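Local coordinates for protein vestitone reductase (Medicago sativa, PDB 2P4H) that catalyses the NADPH-dependent, stereospecific reduction of (3R)-vestitone, the penultimate step in making the phytoalexin medicarpin, at residues E258-L263 with Y270-V275. Sequence-based numbering, arbitrary orientation.
Sequences EMSQLL and YQILTV
S260 and T274 mark the closest approach of the two backbones, their CA atoms 6.0 Å apart, where the irregular chain 270-275 doubles back along the helix 256-266 that it follows. The S260 side chain points at that returning chain and carries the polar part of the contact. With OG anti to the backbone N (chi1 171°), the hydroxyl donates to the carbonyl O of L273 over a short 2.6 Å from S260 OG. The donor lies in the carbonyl plane, with a C=O...OG angle of 146°. A water then gives a hydrogen to S260 OG at 2.8 Å and accepts one from V275 N at 3.0 Å, so the one hydroxyl ties down two successive peptide groups, one directly and one through solvent. Apolar contacts flank it. Toward the later turn of the helix, I272 CD1 rests 3.6 Å from L263 CB and just as near the L263 carbonyl. On the other flank Q261, extended beyond CG, crosses V275 obliquely and brings its CG to 3.5 Å from V275 CG2. Helix 208-211 also meets both segments, L209 touching S260 and V210 touching I272. An alanine at S260 would probably leave the L273 carbonyl without its donor and the bridging water without its S260 partner, letting this part of the loop shift. The contact lies away from the predicted NADP-binding residues, and its chemistry implies a loop held to its own preceding helix by one buried serine hydroxyl, with apolar contacts at I272 and V275 to either end of it.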
loop_
_atom_site.group_PDB
_atom_site.type_symbol
_atom_site.label_atom_id
_atom_site.label_comp_id
_atom_site.label_asym_id
_atom_site.label_seq_id
_atom_site.Cartn_x
_atom_site.Cartn_y
_atom_site.Cartn_z
ATOM N N GLU A 258 12.458 -8.585 18.067
ATOM C CA GLU A 258 11.671 -7.619 18.827
ATOM C C GLU A 258 10.196 -7.964 18.662
ATOM O O GLU A 258 9.390 -7.775 19.575
ATOM C CB GLU A 258 11.972 -6.196 18.346
ATOM C CG GLU A 258 13.417 -5.793 18.614
ATOM C CD GLU A 258 13.725 -4.358 18.237
ATOM O OE1 GLU A 258 14.918 -3.987 18.276
ATOM O OE2 GLU A 258 12.788 -3.602 17.911
ATOM N N MET A 259 9.853 -8.483 17.489
ATOM C CA MET A 259 8.493 -8.907 17.196
ATOM C C MET A 259 8.120 -10.008 18.205
ATOM O O MET A 259 7.041 -9.991 18.800
ATOM C CB MET A 259 8.455 -9.442 15.764
ATOM C CG MET A 259 7.123 -9.945 15.272
ATOM S SD MET A 259 7.321 -10.599 13.592
ATOM C CE MET A 259 6.727 -9.243 12.596
ATOM N N SER A 260 9.030 -10.958 18.399
ATOM C CA SER A 260 8.808 -12.050 19.338
ATOM C C SER A 260 8.587 -11.541 20.763
ATOM O O SER A 260 7.686 -12.004 21.465
ATOM C CB SER A 260 10.002 -13.003 19.327
ATOM O OG SER A 260 9.897 -13.945 20.384
ATOM N N GLN A 261 9.412 -10.597 21.201
ATOM C CA GLN A 261 9.259 -10.074 22.553
ATOM C C GLN A 261 7.918 -9.375 22.740
ATOM O O GLN A 261 7.246 -9.572 23.752
ATOM C CB GLN A 261 10.410 -9.124 22.896
ATOM C CG GLN A 261 11.759 -9.828 22.925
ATOM C CD GLN A 261 12.880 -8.949 23.438
ATOM O OE1 GLN A 261 12.975 -7.776 23.081
ATOM N NE2 GLN A 261 13.747 -9.520 24.265
ATOM N N LEU A 262 7.515 -8.573 21.763
ATOM C CA LEU A 262 6.248 -7.861 21.853
ATOM C C LEU A 262 5.067 -8.825 21.883
ATOM O O LEU A 262 4.226 -8.763 22.780
ATOM C CB LEU A 262 6.098 -6.895 20.667
ATOM C CG LEU A 262 4.827 -6.035 20.567
ATOM C CD1 LEU A 262 5.048 -4.953 19.526
ATOM C CD2 LEU A 262 3.618 -6.878 20.196
ATOM N N LEU A 263 5.005 -9.719 20.905
ATOM C CA LEU A 263 3.898 -10.661 20.826
ATOM C C LEU A 263 3.842 -11.668 21.973
ATOM O O LEU A 263 2.754 -12.046 22.417
ATOM C CB LEU A 263 3.934 -11.388 19.478
ATOM C CG LEU A 263 3.838 -10.462 18.259
ATOM C CD1 LEU A 263 3.950 -11.280 16.983
ATOM C CD2 LEU A 263 2.522 -9.694 18.290
ATOM N N TYR A 270 -0.658 -17.672 22.642
ATOM C CA TYR A 270 -0.078 -18.290 21.454
ATOM C C TYR A 270 1.317 -18.846 21.702
ATOM O O TYR A 270 2.076 -18.310 22.508
ATOM C CB TYR A 270 0.006 -17.279 20.304
ATOM C CG TYR A 270 -1.324 -16.698 19.890
ATOM C CD1 TYR A 270 -2.383 -17.527 19.523
ATOM C CD2 TYR A 270 -1.526 -15.319 19.872
ATOM C CE1 TYR A 270 -3.613 -16.996 19.149
ATOM C CE2 TYR A 270 -2.753 -14.778 19.500
ATOM C CZ TYR A 270 -3.792 -15.622 19.142
ATOM O OH TYR A 270 -5.014 -15.095 18.794
ATOM N N GLN A 271 1.641 -19.930 21.005
ATOM C CA GLN A 271 2.962 -20.532 21.104
ATOM C C GLN A 271 3.814 -19.720 20.139
ATOM O O GLN A 271 3.673 -19.835 18.921
ATOM C CB GLN A 271 2.920 -22.003 20.677
ATOM C CG GLN A 271 2.500 -22.976 21.778
ATOM C CD GLN A 271 1.214 -22.572 22.476
ATOM O OE1 GLN A 271 1.155 -21.546 23.154
ATOM N NE2 GLN A 271 0.173 -23.383 22.313
ATOM N N ILE A 272 4.682 -18.882 20.691
ATOM C CA ILE A 272 5.534 -18.016 19.886
ATOM C C ILE A 272 7.011 -18.313 20.079
ATOM O O ILE A 272 7.481 -18.454 21.209
ATOM C CB ILE A 272 5.278 -16.535 20.245
ATOM C CG1 ILE A 272 3.819 -16.174 19.949
ATOM C CG2 ILE A 272 6.234 -15.631 19.479
ATOM C CD1 ILE A 272 3.419 -14.794 20.424
ATOM N N LEU A 273 7.742 -18.405 18.973
ATOM C CA LEU A 273 9.174 -18.661 19.032
ATOM C C LEU A 273 9.818 -17.560 19.860
ATOM O O LEU A 273 9.557 -16.374 19.643
ATOM C CB LEU A 273 9.779 -18.659 17.628
ATOM C CG LEU A 273 9.415 -19.843 16.731
ATOM C CD1 LEU A 273 9.809 -19.545 15.298
ATOM C CD2 LEU A 273 10.123 -21.094 17.234
ATOM N N THR A 274 10.661 -17.953 20.804
ATOM C CA THR A 274 11.342 -16.996 21.665
ATOM C C THR A 274 12.583 -16.421 21.001
ATOM O O THR A 274 13.061 -16.923 19.979
ATOM C CB THR A 274 11.803 -17.658 22.970
ATOM O OG1 THR A 274 12.776 -18.667 22.665
ATOM C CG2 THR A 274 10.627 -18.293 23.701
ATOM N N VAL A 275 13.116 -15.362 21.598
ATOM C CA VAL A 275 14.329 -14.754 21.094
ATOM C C VAL A 275 15.420 -15.830 21.040
ATOM O O VAL A 275 16.167 -15.914 20.067
ATOM C CB VAL A 275 14.763 -13.582 22.007
ATOM C CG1 VAL A 275 16.225 -13.232 21.776
ATOM C CG2 VAL A 275 13.881 -12.365 21.722
HETATM O O HOH W 1 10.968 -13.840 22.996
#